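Local coordinates for KLLA0F12672p (PDB 4M3O), which probably removes phosphate from the C-terminal repeats of RNA polymerase II, this chain being the zinc-binding N-terminal domain of the phosphatase Rtr1, at residues A3-I8 with L37-K41; K81-R85 with L108-C112; F122-Q126 with E148-L152. Numbering follows the deposited sequence.

Interaction 1: residues A3-I8 with L37-K41; sequences ATIEEI and LLITK
Residues 3-8 enter helix 5-13 from an extended approach, with Ala3 at phi/psi -87/142 and Thr4 in the N-cap position, although its side chain makes no capping bond. The first helical turn is closed by Ile8 N to Thr4 O at 3.1 Å. Residues 37-40 end helix 24-40, and Lys41 follows as the first non-helical residue (-135/162), its N still donating to Leu37 O at 3.0 Å. The backbones come nearest where Ala3 CA lies 6.1 Å from Lys41 CA.

One charged pair spans the gap. The Lys41 side chain runs out extended from an m chi1, and its NZ donates to Glu7 OE2 at 2.7 Å in a salt bridge; the other carboxylate oxygen, Glu7 OE1, lies 3.5 Å from Leu37 CD2. Beneath this pair the contact is apolar. Leu37, in its tp rotamer, sends CD2 to within 3.9 Å of Ile8 CG1 and 4.3 Å of Ala3 CB, and Leu38, in mt, brings its own CD2 4.3 Å from Ala3 CB. The neighbouring polar groups find partners elsewhere: the Glu6 carboxylate forms a salt bridge with Arg47, Leu38 O accepts from Arg68 of helix 58-70, and Thr40 OG1 is satisfied by Asp36 O one turn back. The backbone of Ala3 is hydrogen-bonded to Asp42 and Lys44.

Those bonds join the chain around Ala3 to residues 42-44, where strands 2-3 and 42-43 run parallel. The contact thus sits where both ends of a beta-alpha-beta type crossover with two helices, 5-13 and 24-40, meet.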
ATOM      1  N   ALA A   3      -0.468  -4.003  10.520  1.00 53.35           N
ATOM      2  CA  ALA A   3      -1.541  -4.568   9.711  1.00 46.50           C
ATOM      3  C   ALA A   3      -1.126  -5.889   9.054  1.00 47.06           C
ATOM      4  O   ALA A   3       0.015  -6.028   8.528  1.00 46.74           O
ATOM      5  CB  ALA A   3      -1.957  -3.570   8.631  1.00 46.19           C
ATOM      6  N   THR A   4      -2.087  -6.805   9.015  1.00 43.67           N
ATOM      7  CA  THR A   4      -1.908  -8.160   8.458  1.00 46.86           C
ATOM      8  C   THR A   4      -3.039  -8.479   7.504  1.00 39.53           C
ATOM      9  O   THR A   4      -4.033  -7.794   7.511  1.00 39.36           O
ATOM     10  CB  THR A   4      -1.959  -9.230   9.568  1.00 57.65           C
ATOM     11  OG1 THR A   4      -1.173  -8.786  10.689  1.00 64.32           O
ATOM     12  CG2 THR A   4      -1.401 -10.573   9.098  1.00 64.47           C
ATOM     13  N   ILE A   5      -2.866  -9.523   6.691  1.00 40.36           N
ATOM     14  CA  ILE A   5      -3.896 -10.012   5.764  1.00 42.57           C
ATOM     15  C   ILE A   5      -5.258 -10.197   6.444  1.00 46.82           C
ATOM     16  O   ILE A   5      -6.352  -9.751   5.944  1.00 42.15           O
ATOM     17  CB  ILE A   5      -3.445 -11.363   5.180  1.00 44.22           C
ATOM     18  CG1 ILE A   5      -2.236 -11.154   4.291  1.00 43.02           C
ATOM     19  CG2 ILE A   5      -4.595 -12.015   4.422  1.00 46.75           C
ATOM     20  CD1 ILE A   5      -1.758 -12.366   3.537  1.00 43.60           C
ATOM     21  N   GLU A   6      -5.177 -10.839   7.614  1.00 45.22           N
ATOM     22  CA  GLU A   6      -6.357 -11.182   8.431  1.00 47.77           C
ATOM     23  C   GLU A   6      -7.155  -9.945   8.800  1.00 46.64           C
ATOM     24  O   GLU A   6      -8.378  -9.883   8.687  1.00 45.47           O
ATOM     25  CB  GLU A   6      -5.893 -11.928   9.714  1.00 53.35           C
ATOM     26  CG  GLU A   6      -5.465 -13.417   9.506  1.00 56.95           C
ATOM     27  CD  GLU A   6      -4.327 -13.661   8.498  1.00 64.86           C
ATOM     28  OE1 GLU A   6      -3.243 -12.992   8.565  1.00 59.34           O
ATOM     29  OE2 GLU A   6      -4.514 -14.550   7.621  1.00 70.21           O
ATOM     30  N   GLU A   7      -6.441  -8.968   9.295  1.00 51.07           N
ATOM     31  CA  GLU A   7      -7.008  -7.652   9.609  1.00 56.06           C
ATOM     32  C   GLU A   7      -7.666  -6.933   8.416  1.00 49.62           C
ATOM     33  O   GLU A   7      -8.773  -6.400   8.511  1.00 44.26           O
ATOM     34  CB  GLU A   7      -5.858  -6.795  10.111  1.00 59.68           C
ATOM     35  CG  GLU A   7      -6.126  -6.068  11.392  1.00 67.27           C
ATOM     36  CD  GLU A   7      -6.109  -4.596  11.203  1.00 69.15           C
ATOM     37  OE1 GLU A   7      -7.001  -4.081  10.502  1.00 89.08           O
ATOM     38  OE2 GLU A   7      -5.194  -3.963  11.741  1.00 74.84           O
ATOM     39  N   ILE A   8      -6.958  -6.887   7.294  1.00 45.69           N
ATOM     40  CA  ILE A   8      -7.517  -6.286   6.062  1.00 41.83           C
ATOM     41  C   ILE A   8      -8.847  -6.945   5.700  1.00 41.99           C
ATOM     42  O   ILE A   8      -9.828  -6.258   5.425  1.00 42.83           O
ATOM     43  CB  ILE A   8      -6.518  -6.366   4.910  1.00 44.02           C
ATOM     44  CG1 ILE A   8      -5.331  -5.424   5.227  1.00 43.28           C
ATOM     45  CG2 ILE A   8      -7.168  -5.963   3.566  1.00 43.86           C
ATOM     46  CD1 ILE A   8      -4.084  -5.805   4.491  1.00 43.16           C
ATOM     47  N   LEU A  37      -6.289   2.472   6.493  1.00 41.14           N
ATOM     48  CA  LEU A  37      -5.672   1.505   7.395  1.00 42.50           C
ATOM     49  C   LEU A  37      -4.171   1.610   7.283  1.00 40.99           C
ATOM     50  O   LEU A  37      -3.454   1.556   8.295  1.00 42.85           O
ATOM     51  CB  LEU A  37      -6.083   0.070   7.040  1.00 45.41           C
ATOM     52  CG  LEU A  37      -5.578  -0.977   8.048  1.00 48.85           C
ATOM     53  CD1 LEU A  37      -6.116  -0.673   9.446  1.00 50.89           C
ATOM     54  CD2 LEU A  37      -6.002  -2.377   7.608  1.00 48.02           C
ATOM     55  N   LEU A  38      -3.671   1.817   6.061  1.00 38.64           N
ATOM     56  CA  LEU A  38      -2.186   1.812   5.899  1.00 39.73           C
ATOM     57  C   LEU A  38      -1.491   3.137   6.241  1.00 42.65           C
ATOM     58  O   LEU A  38      -0.277   3.250   6.127  1.00 42.99           O
ATOM     59  CB  LEU A  38      -1.823   1.366   4.483  1.00 41.18           C
ATOM     60  CG  LEU A  38      -2.358  -0.047   4.157  1.00 42.92           C
ATOM     61  CD1 LEU A  38      -2.103  -0.461   2.735  1.00 43.53           C
ATOM     62  CD2 LEU A  38      -1.789  -1.055   5.138  1.00 45.74           C
ATOM     63  N   ILE A  39      -2.254   4.138   6.650  1.00 43.23           N
ATOM     64  CA  ILE A  39      -1.657   5.360   7.229  1.00 48.26           C
ATOM     65  C   ILE A  39      -1.736   5.427   8.761  1.00 47.68           C
ATOM     66  O   ILE A  39      -0.937   6.143   9.389  1.00 52.58           O
ATOM     67  CB  ILE A  39      -2.256   6.640   6.624  1.00 50.22           C
ATOM     68  CG1 ILE A  39      -3.696   6.805   7.100  1.00 58.16           C
ATOM     69  CG2 ILE A  39      -2.118   6.566   5.111  1.00 49.94           C
ATOM     70  CD1 ILE A  39      -3.956   8.160   7.732  1.00 60.96           C
ATOM     71  N   THR A  40      -2.690   4.685   9.342  1.00 47.84           N
ATOM     72  CA  THR A  40      -2.837   4.541  10.782  1.00 49.05           C
ATOM     73  C   THR A  40      -1.867   3.505  11.283  1.00 48.88           C
ATOM     74  O   THR A  40      -1.360   3.662  12.388  1.00 52.66           O
ATOM     75  CB  THR A  40      -4.278   4.164  11.179  1.00 50.09           C
ATOM     76  OG1 THR A  40      -4.763   3.102  10.346  1.00 61.63           O
ATOM     77  CG2 THR A  40      -5.145   5.325  10.951  1.00 54.20           C
ATOM     78  N   LYS A  41      -1.570   2.493  10.449  1.00 46.10           N
ATOM     79  CA  LYS A  41      -0.710   1.348  10.812  1.00 48.04           C
ATOM     80  C   LYS A  41       0.293   1.042   9.704  1.00 47.77           C
ATOM     81  O   LYS A  41       0.087   1.467   8.550  1.00 50.49           O
ATOM     82  CB  LYS A  41      -1.554   0.083  10.990  1.00 53.23           C
ATOM     83  CG  LYS A  41      -2.546   0.198  12.116  1.00 60.45           C
ATOM     84  CD  LYS A  41      -3.492  -0.984  12.164  1.00 67.74           C
ATOM     85  CE  LYS A  41      -4.295  -0.918  13.466  1.00 70.87           C
ATOM     86  NZ  LYS A  41      -4.972  -2.205  13.761  1.00 69.47           N
TER

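Interaction 2: residues K81-R85 with L108-C112; sequences KSQAR and LTEYC. With ZN (zinc ion), chain C.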
ATOM      1  N   LYS A  81       9.393   4.114  10.800  1.00 46.52           N
ATOM      2  CA  LYS A  81      10.019   5.436  10.978  1.00 46.81           C
ATOM      3  C   LYS A  81       9.339   6.520  10.134  1.00 46.62           C
ATOM      4  O   LYS A  81       8.446   6.236   9.300  1.00 41.81           O
ATOM      5  CB  LYS A  81      11.497   5.373  10.623  1.00 46.67           C
ATOM      6  CG  LYS A  81      12.149   4.214  11.338  1.00 55.07           C
ATOM      7  CD  LYS A  81      13.621   4.081  11.046  1.00 62.29           C
ATOM      8  CE  LYS A  81      14.068   2.711  11.504  1.00 67.38           C
ATOM      9  NZ  LYS A  81      15.487   2.753  11.906  1.00 75.23           N
ATOM     10  N   SER A  82       9.794   7.759  10.351  1.00 45.63           N
ATOM     11  CA  SER A  82       9.438   8.931   9.530  1.00 45.35           C
ATOM     12  C   SER A  82      10.340   9.060   8.362  1.00 43.78           C
ATOM     13  O   SER A  82      11.478   8.566   8.430  1.00 45.31           O
ATOM     14  CB  SER A  82       9.668  10.201  10.344  1.00 49.98           C
ATOM     15  OG  SER A  82       8.832  10.154  11.445  1.00 56.06           O
ATOM     16  N   GLN A  83       9.927   9.815   7.374  1.00 44.53           N
ATOM     17  CA  GLN A  83      10.831  10.228   6.349  1.00 47.86           C
ATOM     18  C   GLN A  83      11.950  10.961   7.040  1.00 48.32           C
ATOM     19  O   GLN A  83      11.789  11.437   8.118  1.00 52.04           O
ATOM     20  CB  GLN A  83      10.124  11.114   5.342  1.00 59.86           C
ATOM     21  CG  GLN A  83       9.493  12.371   5.921  1.00 66.66           C
ATOM     22  CD  GLN A  83       8.050  12.190   6.328  1.00 56.38           C
ATOM     23  OE1 GLN A  83       7.726  11.323   7.095  1.00 50.76           O
ATOM     24  NE2 GLN A  83       7.197  13.022   5.825  1.00 55.46           N
ATOM     25  N   ALA A  84      13.110  11.009   6.441  1.00 47.61           N
ATOM     26  CA  ALA A  84      14.275  11.584   7.116  1.00 53.23           C
ATOM     27  C   ALA A  84      14.156  13.113   7.260  1.00 55.61           C
ATOM     28  O   ALA A  84      14.575  13.655   8.270  1.00 55.20           O
ATOM     29  CB  ALA A  84      15.543  11.240   6.368  1.00 52.20           C
ATOM     30  N   ARG A  85      13.587  13.758   6.236  1.00 57.75           N
ATOM     31  CA  ARG A  85      13.347  15.225   6.190  1.00 60.81           C
ATOM     32  C   ARG A  85      11.852  15.545   6.116  1.00 57.76           C
ATOM     33  O   ARG A  85      11.288  15.715   5.032  1.00 55.62           O
ATOM     34  CB  ARG A  85      14.011  15.836   4.976  1.00 58.92           C
ATOM     35  CG  ARG A  85      15.454  15.403   4.786  1.00 64.60           C
ATOM     36  CD  ARG A  85      16.463  16.281   5.499  1.00 72.80           C
ATOM     37  NE  ARG A  85      17.856  15.833   5.310  1.00 78.92           N
ATOM     38  CZ  ARG A  85      18.536  15.830   4.144  1.00 79.54           C
ATOM     39  NH1 ARG A  85      17.964  16.217   2.996  1.00 78.06           N
ATOM     40  NH2 ARG A  85      19.811  15.429   4.110  1.00 73.88           N
ATOM     41  N   LEU A 108      14.749  11.712   0.366  1.00 48.38           N
ATOM     42  CA  LEU A 108      14.737  11.862   1.822  1.00 50.25           C
ATOM     43  C   LEU A 108      13.520  12.639   2.357  1.00 47.66           C
ATOM     44  O   LEU A 108      13.225  12.605   3.557  1.00 46.84           O
ATOM     45  CB  LEU A 108      16.035  12.490   2.334  1.00 58.74           C
ATOM     46  CG  LEU A 108      17.261  11.617   2.718  1.00 61.72           C
ATOM     47  CD1 LEU A 108      16.934  10.182   3.120  1.00 62.31           C
ATOM     48  CD2 LEU A 108      18.259  11.636   1.575  1.00 70.15           C
ATOM     49  N   THR A 109      12.764  13.268   1.481  1.00 43.61           N
ATOM     50  CA  THR A 109      11.547  13.934   1.938  1.00 46.42           C
ATOM     51  C   THR A 109      10.353  12.940   2.023  1.00 46.69           C
ATOM     52  O   THR A 109       9.349  13.228   2.651  1.00 41.19           O
ATOM     53  CB  THR A 109      11.224  15.156   1.064  1.00 49.01           C
ATOM     54  OG1 THR A 109      10.845  14.718  -0.236  1.00 52.00           O
ATOM     55  CG2 THR A 109      12.465  16.082   0.953  1.00 49.47           C
ATOM     56  N   GLU A 110      10.532  11.747   1.452  1.00 42.80           N
ATOM     57  CA  GLU A 110       9.502  10.721   1.372  1.00 43.03           C
ATOM     58  C   GLU A 110       9.850   9.386   2.091  1.00 35.23           C
ATOM     59  O   GLU A 110       8.960   8.629   2.497  1.00 37.37           O
ATOM     60  CB  GLU A 110       9.214  10.456  -0.094  1.00 40.56           C
ATOM     61  CG  GLU A 110       8.672  11.646  -0.846  1.00 45.35           C
ATOM     62  CD  GLU A 110       8.404  11.344  -2.307  1.00 51.45           C
ATOM     63  OE1 GLU A 110       8.801  10.277  -2.836  1.00 56.43           O
ATOM     64  OE2 GLU A 110       7.822  12.214  -2.951  1.00 60.83           O
ATOM     65  N   TYR A 111      11.132   9.155   2.310  1.00 39.18           N
ATOM     66  CA  TYR A 111      11.622   7.925   2.897  1.00 41.13           C
ATOM     67  C   TYR A 111      12.608   8.233   3.975  1.00 41.11           C
ATOM     68  O   TYR A 111      13.257   9.268   3.912  1.00 45.85           O
ATOM     69  CB  TYR A 111      12.290   7.071   1.787  1.00 39.08           C
ATOM     70  CG  TYR A 111      11.283   6.756   0.762  1.00 36.55           C
ATOM     71  CD1 TYR A 111      11.202   7.495  -0.424  1.00 34.65           C
ATOM     72  CD2 TYR A 111      10.354   5.737   0.991  1.00 33.66           C
ATOM     73  CE1 TYR A 111      10.201   7.219  -1.358  1.00 33.23           C
ATOM     74  CE2 TYR A 111       9.368   5.447   0.050  1.00 32.21           C
ATOM     75  CZ  TYR A 111       9.289   6.188  -1.115  1.00 31.78           C
ATOM     76  OH  TYR A 111       8.246   5.921  -2.016  1.00 29.28           O
ATOM     77  N   CYS A 112      12.797   7.275   4.878  1.00 42.09           N
ATOM     78  CA  CYS A 112      13.781   7.351   5.962  1.00 43.56           C
ATOM     79  C   CYS A 112      15.214   7.266   5.432  1.00 43.41           C
ATOM     80  O   CYS A 112      16.114   7.905   5.990  1.00 41.68           O
ATOM     81  CB  CYS A 112      13.558   6.228   7.012  1.00 41.01           C
ATOM     82  SG  CYS A 112      13.703   4.532   6.361  1.00 42.28           S
TER
HETATM   83 ZN    ZN C 300      11.604   3.697   6.003  1.00 39.82          ZN
HETATM   84  O   HOH W   1       8.079  15.098   4.022  1.00 57.70           O
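Leu108, Arg85 and Cys112 lose the most surface here: the first two pair at one end and Cys112 stands at the other. Residues 81-85, without regular structure, run antiparallel to 108-112, which begins with the end of a 3-10 turn; Gln83 CA is 4.1 Å from Cys112 CA and Arg85 CA 4.8 Å from Thr109 CA.

Arg85 N donates to Leu108 O at 2.9 Å, while the aliphatic part of the arginine lies along the leucine, Arg85 CG being 3.9 Å from Leu108 CB, which also sits over one face of the guanidinium. Leu108 CD1 meanwhile packs 3.7 Å from Ala84 CB. Arg85 O receives a CA-H...O contact from Thr109 CA at 3.6 Å. A water ties this end further: it donates to Thr109 O at 2.6 Å, accepts from Gln83 NE2 at 2.9 Å and reaches Arg85 O through a weak bond of 3.4 Å. The Gln83 amide is also bonded to Asn69 O.

Next to Cys112, Ala84 N donates to Tyr111 O at 3.1 Å, the second main-chain bond, and the cysteine fits closely against the opposing chain, with Cys112 CB 3.4 Å from Ser82 O and Cys112 O 3.4 Å from Ala84 CB. From there chi1 in p carries Cys112 SG to the zinc ion at 2.3 Å, where Cys74, Cys79 and His116 complete the site of this zinc finger.

Because the direct hydrogen bonds across the contact run between backbone atoms, what they fix is the path of the main chain, and with it the position from which a soft thiolate ligand reaches the metal.

Interaction 3: residues F122-Q126 with E148-L152; sequences FYQFQ and EIQLL
Residues 148-152 run extended, with phi/psi in the beta region throughout, across the C-terminal part of helix 114-125 and antiparallel to it: CA atoms pair as Phe122 with Leu152 (6.7 Å), Tyr123 with Leu151 (6.2 Å) and Gln126 with Ile149 (6.6 Å). Phe122, chi1 t, lays its ring against the extended backbone from Gln150 to Leu152. Leu152 CB lies over one ring face, 4.0 Å from the centroid in a CH-pi contact, and Gln150 O approaches the edge, 3.2 Å from Phe122 CE1. The segment after helix 114-125 thus folds back along it, and the Gln126 side-chain amide pairs with both backbone groups of Gln150: Gln150 N donates to Gln126 OE1 (2.8 Å), and Gln126 NE2 to Gln150 O (2.7 Å) and Phe122 O (2.9 Å). Deeper in, the Tyr123 ring receives two branches, Leu151 CD2 at 3.5 Å and Ile149 CG2 at 4.0 Å from Tyr123 CD1, while Tyr123 OH bonds Met49 O.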
ATOM      1  N   PHE A 122      11.015  -0.484  -6.244  1.00 30.40           N
ATOM      2  CA  PHE A 122      11.032  -1.885  -6.631  1.00 32.38           C
ATOM      3  C   PHE A 122       9.623  -2.453  -6.545  1.00 33.25           C
ATOM      4  O   PHE A 122       9.132  -3.119  -7.486  1.00 27.46           O
ATOM      5  CB  PHE A 122      12.004  -2.643  -5.729  1.00 32.46           C
ATOM      6  CG  PHE A 122      12.255  -4.084  -6.123  1.00 32.97           C
ATOM      7  CD1 PHE A 122      11.482  -5.112  -5.605  1.00 35.21           C
ATOM      8  CD2 PHE A 122      13.316  -4.442  -6.988  1.00 39.75           C
ATOM      9  CE1 PHE A 122      11.756  -6.455  -5.924  1.00 32.75           C
ATOM     10  CE2 PHE A 122      13.552  -5.791  -7.345  1.00 37.51           C
ATOM     11  CZ  PHE A 122      12.770  -6.785  -6.787  1.00 35.41           C
ATOM     12  N   TYR A 123       8.951  -2.160  -5.434  1.00 32.12           N
ATOM     13  CA  TYR A 123       7.570  -2.626  -5.255  1.00 29.64           C
ATOM     14  C   TYR A 123       6.630  -1.958  -6.264  1.00 29.72           C
ATOM     15  O   TYR A 123       5.818  -2.625  -6.859  1.00 30.59           O
ATOM     16  CB  TYR A 123       7.117  -2.353  -3.836  1.00 31.35           C
ATOM     17  CG  TYR A 123       5.768  -2.843  -3.432  1.00 30.82           C
ATOM     18  CD1 TYR A 123       5.545  -4.191  -3.166  1.00 31.38           C
ATOM     19  CD2 TYR A 123       4.707  -1.952  -3.274  1.00 34.57           C
ATOM     20  CE1 TYR A 123       4.290  -4.624  -2.780  1.00 31.55           C
ATOM     21  CE2 TYR A 123       3.441  -2.374  -2.855  1.00 36.98           C
ATOM     22  CZ  TYR A 123       3.242  -3.730  -2.616  1.00 33.12           C
ATOM     23  OH  TYR A 123       2.004  -4.148  -2.174  1.00 30.14           O
ATOM     24  N   GLN A 124       6.734  -0.636  -6.429  1.00 30.16           N
ATOM     25  CA  GLN A 124       5.821   0.116  -7.289  1.00 31.44           C
ATOM     26  C   GLN A 124       5.952  -0.304  -8.707  1.00 31.67           C
ATOM     27  O   GLN A 124       4.938  -0.448  -9.408  1.00 34.32           O
ATOM     28  CB  GLN A 124       6.046   1.633  -7.172  1.00 34.82           C
ATOM     29  CG  GLN A 124       5.046   2.355  -8.025  1.00 37.96           C
ATOM     30  CD  GLN A 124       5.313   3.820  -8.161  1.00 41.05           C
ATOM     31  OE1 GLN A 124       6.411   4.196  -8.445  1.00 39.66           O
ATOM     32  NE2 GLN A 124       4.272   4.650  -8.030  1.00 37.88           N
ATOM     33  N   PHE A 125       7.198  -0.459  -9.176  1.00 30.93           N
ATOM     34  CA  PHE A 125       7.417  -0.925 -10.553  1.00 35.50           C
ATOM     35  C   PHE A 125       6.632  -2.197 -10.885  1.00 31.70           C
ATOM     36  O   PHE A 125       6.276  -2.404 -12.041  1.00 35.15           O
ATOM     37  CB  PHE A 125       8.907  -1.199 -10.815  1.00 35.52           C
ATOM     38  CG  PHE A 125       9.763   0.018 -10.783  1.00 41.32           C
ATOM     39  CD1 PHE A 125       9.279   1.231 -11.151  1.00 45.94           C
ATOM     40  CD2 PHE A 125      11.099  -0.087 -10.453  1.00 44.57           C
ATOM     41  CE1 PHE A 125      10.088   2.360 -11.134  1.00 58.16           C
ATOM     42  CE2 PHE A 125      11.922   1.008 -10.439  1.00 45.01           C
ATOM     43  CZ  PHE A 125      11.423   2.247 -10.796  1.00 51.16           C
ATOM     44  N   GLN A 126       6.315  -3.026  -9.898  1.00 29.98           N
ATOM     45  CA  GLN A 126       5.640  -4.257 -10.231  1.00 32.09           C
ATOM     46  C   GLN A 126       4.120  -4.132 -10.144  1.00 34.89           C
ATOM     47  O   GLN A 126       3.427  -5.052 -10.439  1.00 33.60           O
ATOM     48  CB  GLN A 126       6.070  -5.377  -9.284  1.00 33.58           C
ATOM     49  CG  GLN A 126       7.568  -5.681  -9.351  1.00 32.62           C
ATOM     50  CD  GLN A 126       7.945  -6.538  -8.167  1.00 32.63           C
ATOM     51  OE1 GLN A 126       7.658  -7.694  -8.158  1.00 32.85           O
ATOM     52  NE2 GLN A 126       8.572  -5.968  -7.159  1.00 34.07           N
ATOM     53  N   GLU A 148       3.571 -13.245  -8.727  1.00 47.67           N
ATOM     54  CA  GLU A 148       3.891 -12.994  -7.357  1.00 51.08           C
ATOM     55  C   GLU A 148       4.826 -11.826  -7.277  1.00 45.72           C
ATOM     56  O   GLU A 148       5.822 -11.784  -7.945  1.00 41.94           O
ATOM     57  CB  GLU A 148       4.512 -14.208  -6.709  1.00 61.69           C
ATOM     58  CG  GLU A 148       5.486 -13.842  -5.615  1.00 77.21           C
ATOM     59  CD  GLU A 148       4.959 -14.061  -4.220  1.00 81.27           C
ATOM     60  OE1 GLU A 148       5.463 -14.945  -3.507  1.00 95.89           O
ATOM     61  OE2 GLU A 148       4.049 -13.328  -3.821  1.00 81.52           O
ATOM     62  N   ILE A 149       4.467 -10.871  -6.451  1.00 39.60           N
ATOM     63  CA  ILE A 149       5.179  -9.621  -6.352  1.00 40.87           C
ATOM     64  C   ILE A 149       6.421  -9.944  -5.522  1.00 35.23           C
ATOM     65  O   ILE A 149       6.334 -10.737  -4.608  1.00 40.34           O
ATOM     66  CB  ILE A 149       4.323  -8.497  -5.673  1.00 46.80           C
ATOM     67  CG1 ILE A 149       2.976  -8.349  -6.359  1.00 55.84           C
ATOM     68  CG2 ILE A 149       5.018  -7.136  -5.757  1.00 43.58           C
ATOM     69  CD1 ILE A 149       2.982  -8.028  -7.848  1.00 64.18           C
ATOM     70  N   GLN A 150       7.537  -9.316  -5.857  1.00 33.38           N
ATOM     71  CA  GLN A 150       8.832  -9.549  -5.209  1.00 36.41           C
ATOM     72  C   GLN A 150       9.129  -8.336  -4.313  1.00 34.43           C
ATOM     73  O   GLN A 150       8.867  -7.197  -4.729  1.00 33.21           O
ATOM     74  CB  GLN A 150       9.922  -9.559  -6.251  1.00 34.90           C
ATOM     75  CG  GLN A 150       9.783 -10.494  -7.412  1.00 41.79           C
ATOM     76  CD  GLN A 150      10.042 -11.869  -6.922  1.00 42.98           C
ATOM     77  OE1 GLN A 150      11.205 -12.271  -6.638  1.00 35.08           O
ATOM     78  NE2 GLN A 150       8.946 -12.552  -6.661  1.00 46.23           N
ATOM     79  N   LEU A 151       9.721  -8.575  -3.157  1.00 34.21           N
ATOM     80  CA  LEU A 151      10.089  -7.485  -2.243  1.00 35.00           C
ATOM     81  C   LEU A 151      11.621  -7.411  -2.157  1.00 33.70           C
ATOM     82  O   LEU A 151      12.264  -8.403  -2.029  1.00 27.87           O
ATOM     83  CB  LEU A 151       9.556  -7.787  -0.842  1.00 35.31           C
ATOM     84  CG  LEU A 151       8.042  -7.774  -0.759  1.00 37.48           C
ATOM     85  CD1 LEU A 151       7.618  -7.979   0.675  1.00 45.16           C
ATOM     86  CD2 LEU A 151       7.429  -6.521  -1.280  1.00 40.19           C
ATOM     87  N   LEU A 152      12.196  -6.244  -2.194  1.00 29.14           N
ATOM     88  CA  LEU A 152      13.617  -6.108  -2.126  1.00 34.07           C
ATOM     89  C   LEU A 152      14.138  -6.110  -0.705  1.00 35.12           C
ATOM     90  O   LEU A 152      13.696  -5.337   0.090  1.00 36.37           O
ATOM     91  CB  LEU A 152      14.002  -4.816  -2.803  1.00 32.23           C
ATOM     92  CG  LEU A 152      15.447  -4.404  -2.753  1.00 35.44           C
ATOM     93  CD1 LEU A 152      16.293  -5.395  -3.516  1.00 34.59           C
ATOM     94  CD2 LEU A 152      15.600  -3.022  -3.306  1.00 34.94           C
TER

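The three contacts follow one another along the chain, and none touches another. The centres of interactions 1 and 2 lie about 21 Å apart. Those of interactions 1 and 3, on opposite sides of the chain's centre, are about 19 Å apart, and those of interactions 2 and 3 about 20 Å. The regular structure of the domain is almost all helix. Helices 46-52 and 58-70 touch residues of both 1 and 3, and 58-70 also meets Glu110 and Tyr111 of interaction 2. Helix 114-125 carries zinc ligand His116 and then leads into interaction 3. The N-terminal crossover, zinc site and folded-back tail are thus linked through shared helices.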